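Local coordinates for protein purine nucleosidase, (IunH-1) (Sulfolobus solfataricus, PDB 3T8J) that is a protein of the nucleosidase family and binds a sodium ion, at residues V31-E43 against N71-G83. Numbering follows the deposited sequence. Where two conformers were deposited one is given.
Sequences VTIVEGNISYEQE and NYITVEKVHGKGG
Ile38 sets CG1 between its backbone N and carbonyl carbon (chi1 70°), and this leaves CG2 beside the N, 3.6 Å from Glu76 CG. The two side chains cross at about a right angle. Beyond CG the Glu76 chain runs extended (chi2 158°), which carries its carboxylate to the backbone of Ser39. In one of the two conformers modelled for Glu76, Ser39 N donates to Glu76 OE2 at 3.0 Å, nearly along the C-O axis; the bond may not hold in the other. Ser39 is the N-cap of helix 40-53. The far end of Ile38, CD1, packs on the Gly80-Gly83 turn, 3.5 Å from Gly82 C.

A second N-cap is tied in the reverse sense. Val75 N, just before helix 76-79, donates to Asn37 O at 2.8 Å, with the donor tilted 33° from the carbonyl plane. Asn37 ND2 lies over one face of the His79 ring, offset toward its rim, and His79 ND1 is hydrogen-bonded to Glu12 OE1. Asn37 N is hydrogen-bonded to OD1 of Asp9, one of the residues of the sodium site.

Farther along, Glu35 CG makes a CH-pi contact 4.2 Å from the centroid of the Tyr72 ring. A water joins Tyr72 OH, Gly36 N and Ile38 O.

Strand 27-33 is a parallel strand of the mixed central sheet, between 3-8 and 60-62. The loop after it passes beside the sodium site, and the contact places the segment around helix 76-79 against that loop. Helix 163-167 touches both sides, with Phe163 against Asn37 and Val75, and Val167 against Glu35 and Tyr72.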
ATOM      1  N   VAL A  31     -14.176   3.677  34.386  1.00 19.96           N
ATOM      2  CA  VAL A  31     -14.576   4.011  33.037  1.00 20.11           C
ATOM      3  C   VAL A  31     -13.425   4.792  32.392  1.00 20.28           C
ATOM      4  O   VAL A  31     -12.880   5.693  32.998  1.00 21.79           O
ATOM      5  CB  VAL A  31     -15.838   4.890  33.027  1.00 20.11           C
ATOM      6  CG1 VAL A  31     -16.226   5.253  31.562  1.00 21.69           C
ATOM      7  CG2 VAL A  31     -16.993   4.245  33.753  1.00 21.19           C
ATOM      8  N   THR A  32     -12.997   4.365  31.208  1.00 19.28           N
ATOM      9  CA  THR A  32     -11.897   5.006  30.465  1.00 20.07           C
ATOM     10  C   THR A  32     -12.510   5.627  29.199  1.00 20.23           C
ATOM     11  O   THR A  32     -13.476   5.067  28.655  1.00 20.76           O
ATOM     12  CB  THR A  32     -10.749   3.998  30.155  1.00 20.26           C
ATOM     13  OG1 THR A  32     -11.268   2.838  29.497  1.00 22.50           O
ATOM     14  CG2 THR A  32     -10.018   3.605  31.477  1.00 19.84           C
ATOM     15  N   ILE A  33     -12.026   6.807  28.792  1.00 19.29           N
ATOM     16  CA  ILE A  33     -12.602   7.538  27.650  1.00 19.03           C
ATOM     17  C   ILE A  33     -11.619   7.608  26.502  1.00 18.26           C
ATOM     18  O   ILE A  33     -10.442   7.916  26.712  1.00 18.52           O
ATOM     19  CB  ILE A  33     -13.005   8.983  28.054  1.00 19.39           C
ATOM     20  CG1 ILE A  33     -13.843   8.991  29.343  1.00 21.43           C
ATOM     21  CG2 ILE A  33     -13.794   9.676  26.902  1.00 19.53           C
ATOM     22  CD1 ILE A  33     -15.201   8.300  29.207  1.00 21.28           C
ATOM     23  N   VAL A  34     -12.126   7.380  25.290  1.00 18.05           N
ATOM     24  CA  VAL A  34     -11.311   7.356  24.073  1.00 17.46           C
ATOM     25  C   VAL A  34     -12.001   8.168  22.962  1.00 17.78           C
ATOM     26  O   VAL A  34     -13.236   8.257  22.948  1.00 18.42           O
ATOM     27  CB  VAL A  34     -11.028   5.892  23.635  1.00 17.40           C
ATOM     28  CG1 VAL A  34     -12.308   5.198  23.146  1.00 18.50           C
ATOM     29  CG2 VAL A  34      -9.904   5.815  22.557  1.00 18.66           C
ATOM     30  N   GLU A  35     -11.224   8.678  22.024  1.00 18.24           N
ATOM     31  CA  GLU A  35     -11.791   9.351  20.837  1.00 18.40           C
ATOM     32  C   GLU A  35     -12.731   8.418  20.078  1.00 18.36           C
ATOM     33  O   GLU A  35     -12.522   7.173  20.057  1.00 17.91           O
ATOM     34  CB  GLU A  35     -10.662   9.863  19.901  1.00 18.50           C
ATOM     35  CG  GLU A  35     -10.076   8.840  18.932  1.00 17.79           C
ATOM     36  CD  GLU A  35      -9.088   7.849  19.541  1.00 19.16           C
ATOM     37  OE1 GLU A  35      -8.572   8.110  20.647  1.00 19.92           O
ATOM     38  OE2 GLU A  35      -8.804   6.821  18.854  1.00 18.79           O
ATOM     39  N   GLY A  36     -13.727   8.985  19.419  1.00 19.33           N
ATOM     40  CA  GLY A  36     -14.594   8.217  18.529  1.00 19.10           C
ATOM     41  C   GLY A  36     -15.869   8.966  18.168  1.00 20.48           C
ATOM     42  O   GLY A  36     -15.831   9.909  17.406  1.00 21.37           O
ATOM     43  N   ASN A  37     -16.982   8.462  18.660  1.00 20.61           N
ATOM     44  CA  ASN A  37     -18.313   8.854  18.201  1.00 21.36           C
ATOM     45  C   ASN A  37     -18.566  10.362  18.161  1.00 22.12           C
ATOM     46  O   ASN A  37     -19.131  10.857  17.182  1.00 22.85           O
ATOM     47  CB  ASN A  37     -19.383   8.264  19.124  1.00 21.77           C
ATOM     48  CG  ASN A  37     -19.640   6.780  18.897  1.00 23.92           C
ATOM     49  OD1 ASN A  37     -19.594   6.278  17.769  1.00 25.20           O
ATOM     50  ND2 ASN A  37     -19.975   6.086  19.975  1.00 25.40           N
ATOM     51  N   ILE A  38     -18.214  11.071  19.228  1.00 22.33           N
ATOM     52  CA  ILE A  38     -18.514  12.524  19.298  1.00 23.10           C
ATOM     53  C   ILE A  38     -17.336  13.294  19.911  1.00 24.04           C
ATOM     54  O   ILE A  38     -16.335  12.699  20.327  1.00 22.94           O
ATOM     55  CB  ILE A  38     -19.821  12.813  20.090  1.00 25.67           C
ATOM     56  CG1 ILE A  38     -19.619  12.518  21.581  1.00 23.45           C
ATOM     57  CG2 ILE A  38     -21.006  12.053  19.507  1.00 26.16           C
ATOM     58  CD1 ILE A  38     -20.722  13.046  22.470  1.00 27.22           C
ATOM     59  N   SER A  39     -17.450  14.601  20.018  1.00 24.06           N
ATOM     60  CA  SER A  39     -16.398  15.417  20.614  1.00 25.29           C
ATOM     61  C   SER A  39     -15.916  14.818  21.939  1.00 23.54           C
ATOM     62  O   SER A  39     -16.707  14.494  22.841  1.00 23.37           O
ATOM     63  CB  SER A  39     -16.897  16.849  20.825  1.00 28.20           C
ATOM     64  OG  SER A  39     -16.383  17.424  22.010  1.00 35.90           O
ATOM     65  N   TYR A  40     -14.601  14.677  22.039  1.00 23.48           N
ATOM     66  CA  TYR A  40     -13.976  13.982  23.181  1.00 22.51           C
ATOM     67  C   TYR A  40     -14.362  14.591  24.541  1.00 23.34           C
ATOM     68  O   TYR A  40     -14.703  13.863  25.473  1.00 23.33           O
ATOM     69  CB  TYR A  40     -12.460  13.974  22.975  1.00 22.38           C
ATOM     70  CG  TYR A  40     -11.590  13.518  24.130  1.00 22.46           C
ATOM     71  CD1 TYR A  40     -11.202  12.199  24.259  1.00 22.51           C
ATOM     72  CD2 TYR A  40     -11.115  14.435  25.056  1.00 23.08           C
ATOM     73  CE1 TYR A  40     -10.371  11.818  25.320  1.00 23.56           C
ATOM     74  CE2 TYR A  40     -10.280  14.064  26.096  1.00 25.59           C
ATOM     75  CZ  TYR A  40      -9.908  12.764  26.213  1.00 24.52           C
ATOM     76  OH  TYR A  40      -9.033  12.452  27.263  1.00 25.52           O
ATOM     77  N   GLU A  41     -14.352  15.915  24.675  0.50 23.04           N
ATOM     78  CA  GLU A  41     -14.629  16.474  25.995  0.50 23.52           C
ATOM     79  C   GLU A  41     -16.104  16.245  26.411  0.50 23.36           C
ATOM     80  O   GLU A  41     -16.397  16.064  27.597  0.50 23.91           O
ATOM     81  CB  GLU A  41     -14.246  17.955  26.074  0.50 24.07           C
ATOM     82  CG  GLU A  41     -12.789  18.270  25.746  0.50 24.83           C
ATOM     83  CD  GLU A  41     -11.791  17.773  26.798  0.50 27.34           C
ATOM     84  OE1 GLU A  41     -12.184  17.552  27.963  0.50 32.87           O
ATOM     85  OE2 GLU A  41     -10.597  17.617  26.458  0.50 30.10           O
ATOM     86  N   GLN A  42     -17.018  16.159  25.442  1.00 24.26           N
ATOM     87  CA  GLN A  42     -18.394  15.810  25.744  1.00 24.28           C
ATOM     88  C   GLN A  42     -18.521  14.326  26.129  1.00 23.38           C
ATOM     89  O   GLN A  42     -19.367  13.958  26.957  1.00 23.39           O
ATOM     90  CB  GLN A  42     -19.357  16.179  24.608  1.00 24.85           C
ATOM     91  CG  GLN A  42     -20.847  15.986  24.950  1.00 24.72           C
ATOM     92  CD  GLN A  42     -21.316  16.837  26.138  1.00 25.15           C
ATOM     93  OE1 GLN A  42     -21.065  18.060  26.174  1.00 29.35           O
ATOM     94  NE2 GLN A  42     -21.995  16.225  27.102  1.00 25.31           N
ATOM     95  N   GLU A  43     -17.693  13.485  25.532  1.00 21.38           N
ATOM     96  CA  GLU A  43     -17.685  12.057  25.931  1.00 20.91           C
ATOM     97  C   GLU A  43     -17.333  11.882  27.397  1.00 21.63           C
ATOM     98  O   GLU A  43     -17.931  11.040  28.087  1.00 20.96           O
ATOM     99  CB  GLU A  43     -16.717  11.261  25.044  1.00 19.39           C
ATOM    100  CG  GLU A  43     -17.115  11.155  23.601  1.00 19.42           C
ATOM    101  CD  GLU A  43     -16.115  10.369  22.773  1.00 20.29           C
ATOM    102  OE1 GLU A  43     -14.945  10.240  23.233  1.00 21.01           O
ATOM    103  OE2 GLU A  43     -16.495   9.878  21.693  1.00 20.51           O
ATOM    104  N   ASN A  71      -5.754  10.190  10.907  1.00 22.41           N
ATOM    105  CA  ASN A  71      -6.878  11.092  11.133  1.00 22.77           C
ATOM    106  C   ASN A  71      -8.157  10.282  11.247  1.00 22.26           C
ATOM    107  O   ASN A  71      -8.214   9.134  10.769  1.00 23.37           O
ATOM    108  CB  ASN A  71      -6.951  12.079   9.971  1.00 24.22           C
ATOM    109  CG  ASN A  71      -5.770  13.056   9.972  1.00 31.56           C
ATOM    110  OD1 ASN A  71      -5.288  13.466  11.034  1.00 37.85           O
ATOM    111  ND2 ASN A  71      -5.318  13.432   8.790  1.00 38.68           N
ATOM    112  N   TYR A  72      -9.203  10.862  11.841  1.00 21.81           N
ATOM    113  CA  TYR A  72     -10.495  10.206  11.956  1.00 20.88           C
ATOM    114  C   TYR A  72     -11.586  11.284  11.832  1.00 22.06           C
ATOM    115  O   TYR A  72     -11.268  12.461  11.723  1.00 23.64           O
ATOM    116  CB  TYR A  72     -10.605   9.385  13.267  1.00 21.09           C
ATOM    117  CG  TYR A  72     -10.952  10.205  14.473  1.00 19.35           C
ATOM    118  CD1 TYR A  72     -12.196  10.082  15.078  1.00 21.17           C
ATOM    119  CD2 TYR A  72     -10.071  11.149  14.994  1.00 20.12           C
ATOM    120  CE1 TYR A  72     -12.555  10.848  16.178  1.00 21.30           C
ATOM    121  CE2 TYR A  72     -10.434  11.935  16.095  1.00 20.24           C
ATOM    122  CZ  TYR A  72     -11.683  11.799  16.679  1.00 21.29           C
ATOM    123  OH  TYR A  72     -12.061  12.622  17.750  1.00 22.50           O
ATOM    124  N   ILE A  73     -12.840  10.850  11.792  1.00 21.25           N
ATOM    125  CA  ILE A  73     -13.984  11.775  11.891  1.00 22.12           C
ATOM    126  C   ILE A  73     -14.881  11.343  13.035  1.00 21.83           C
ATOM    127  O   ILE A  73     -15.077  10.130  13.273  1.00 21.89           O
ATOM    128  CB  ILE A  73     -14.783  11.857  10.579  1.00 23.09           C
ATOM    129  CG1 ILE A  73     -15.338  10.499  10.159  1.00 23.86           C
ATOM    130  CG2 ILE A  73     -13.892  12.411   9.450  1.00 25.24           C
ATOM    131  CD1 ILE A  73     -16.385  10.560   9.041  1.00 26.94           C
ATOM    132  N   THR A  74     -15.417  12.332  13.770  1.00 21.49           N
ATOM    133  CA  THR A  74     -16.532  12.073  14.649  1.00 21.59           C
ATOM    134  C   THR A  74     -17.819  11.881  13.813  1.00 22.63           C
ATOM    135  O   THR A  74     -17.856  12.249  12.625  1.00 24.92           O
ATOM    136  CB  THR A  74     -16.693  13.177  15.678  1.00 22.80           C
ATOM    137  OG1 THR A  74     -16.832  14.430  14.989  1.00 23.85           O
ATOM    138  CG2 THR A  74     -15.480  13.216  16.644  1.00 23.82           C
ATOM    139  N   VAL A  75     -18.841  11.298  14.431  1.00 22.21           N
ATOM    140  CA  VAL A  75     -20.117  11.012  13.783  1.00 23.16           C
ATOM    141  C   VAL A  75     -21.336  11.537  14.598  1.00 24.21           C
ATOM    142  O   VAL A  75     -22.273  10.794  14.937  1.00 23.84           O
ATOM    143  CB  VAL A  75     -20.249   9.525  13.400  1.00 22.90           C
ATOM    144  CG1 VAL A  75     -19.355   9.224  12.162  1.00 24.42           C
ATOM    145  CG2 VAL A  75     -19.880   8.627  14.577  1.00 23.93           C
ATOM    146  N   GLU A  76     -21.314  12.834  14.906  0.50 24.31           N
ATOM    147  CA  GLU A  76     -22.460  13.455  15.573  0.50 25.34           C
ATOM    148  C   GLU A  76     -23.720  13.402  14.695  0.50 25.50           C
ATOM    149  O   GLU A  76     -24.831  13.481  15.224  0.50 26.96           O
ATOM    150  CB  GLU A  76     -22.120  14.874  16.067  0.50 26.16           C
ATOM    151  CG  GLU A  76     -21.126  14.833  17.254  0.50 25.82           C
ATOM    152  CD  GLU A  76     -20.338  16.116  17.481  0.50 27.62           C
ATOM    153  OE1 GLU A  76     -20.780  17.187  17.028  0.50 28.53           O
ATOM    154  OE2 GLU A  76     -19.265  16.056  18.130  0.50 24.12           O
ATOM    155  N   LYS A  77     -23.574  13.230  13.376  1.00 25.17           N
ATOM    156  CA  LYS A  77     -24.757  13.021  12.522  1.00 26.50           C
ATOM    157  C   LYS A  77     -25.499  11.726  12.912  1.00 26.93           C
ATOM    158  O   LYS A  77     -26.723  11.615  12.770  1.00 28.66           O
ATOM    159  CB  LYS A  77     -24.393  13.041  11.027  1.00 27.15           C
ATOM    160  CG  LYS A  77     -23.555  11.851  10.530  1.00 26.61           C
ATOM    161  CD  LYS A  77     -23.186  11.980   9.070  1.00 27.31           C
ATOM    162  CE  LYS A  77     -22.299  10.844   8.567  1.00 27.76           C
ATOM    163  NZ  LYS A  77     -22.018  11.027   7.092  1.00 29.04           N
ATOM    164  N   VAL A  78     -24.734  10.723  13.369  1.00 25.33           N
ATOM    165  CA  VAL A  78     -25.291   9.434  13.711  1.00 25.98           C
ATOM    166  C   VAL A  78     -25.914   9.440  15.108  1.00 25.75           C
ATOM    167  O   VAL A  78     -27.000   8.888  15.303  1.00 27.56           O
ATOM    168  CB  VAL A  78     -24.169   8.336  13.647  1.00 24.87           C
ATOM    169  CG1 VAL A  78     -24.700   6.973  14.131  1.00 25.97           C
ATOM    170  CG2 VAL A  78     -23.570   8.203  12.226  1.00 25.90           C
ATOM    171  N   HIS A  79     -25.233  10.051  16.075  1.00 30.89           N
ATOM    172  CA  HIS A  79     -25.595   9.939  17.509  1.00 31.01           C
ATOM    173  C   HIS A  79     -26.161  11.219  18.124  1.00 33.79           C
ATOM    174  O   HIS A  79     -26.557  11.208  19.285  1.00 35.75           O
ATOM    175  CB  HIS A  79     -24.370   9.518  18.350  1.00 29.06           C
ATOM    176  CG  HIS A  79     -23.742   8.237  17.905  1.00 29.17           C
ATOM    177  ND1 HIS A  79     -24.246   7.000  18.257  1.00 28.23           N
ATOM    178  CD2 HIS A  79     -22.662   7.995  17.125  1.00 29.74           C
ATOM    179  CE1 HIS A  79     -23.504   6.053  17.708  1.00 29.91           C
ATOM    180  NE2 HIS A  79     -22.541   6.629  17.005  1.00 31.22           N
ATOM    181  N   GLY A  80     -26.192  12.306  17.369  1.00 33.72           N
ATOM    182  CA  GLY A  80     -26.512  13.638  17.913  1.00 35.35           C
ATOM    183  C   GLY A  80     -25.279  14.352  18.445  1.00 34.23           C
ATOM    184  O   GLY A  80     -24.277  13.717  18.769  1.00 32.31           O
ATOM    185  N   LYS A  81     -25.352  15.682  18.571  1.00 36.32           N
ATOM    186  CA  LYS A  81     -24.198  16.445  19.068  1.00 36.98           C
ATOM    187  C   LYS A  81     -23.718  15.962  20.429  1.00 34.90           C
ATOM    188  O   LYS A  81     -22.514  15.987  20.716  1.00 35.68           O
ATOM    189  CB  LYS A  81     -24.483  17.958  19.131  1.00 40.43           C
ATOM    190  CG  LYS A  81     -23.213  18.793  19.450  1.00 43.35           C
ATOM    191  CD  LYS A  81     -23.490  20.303  19.361  1.00 50.03           C
ATOM    192  CE  LYS A  81     -22.248  21.158  19.695  1.00 51.41           C
ATOM    193  NZ  LYS A  81     -21.355  21.349  18.510  1.00 55.57           N
ATOM    194  N   GLY A  82     -24.645  15.527  21.281  1.00 32.70           N
ATOM    195  CA  GLY A  82     -24.301  15.123  22.625  1.00 31.18           C
ATOM    196  C   GLY A  82     -24.160  13.616  22.765  1.00 28.62           C
ATOM    197  O   GLY A  82     -23.980  13.107  23.869  1.00 28.76           O
ATOM    198  N   GLY A  83     -24.305  12.897  21.663  1.00 28.87           N
ATOM    199  CA  GLY A  83     -24.140  11.418  21.687  1.00 27.69           C
ATOM    200  C   GLY A  83     -25.394  10.649  22.102  1.00 29.04           C
ATOM    201  O   GLY A  83     -25.465   9.411  21.959  1.00 28.72           O
TER
HETATM  202  O   HOH W   1     -13.734  11.902  19.918  1.00 16.23           O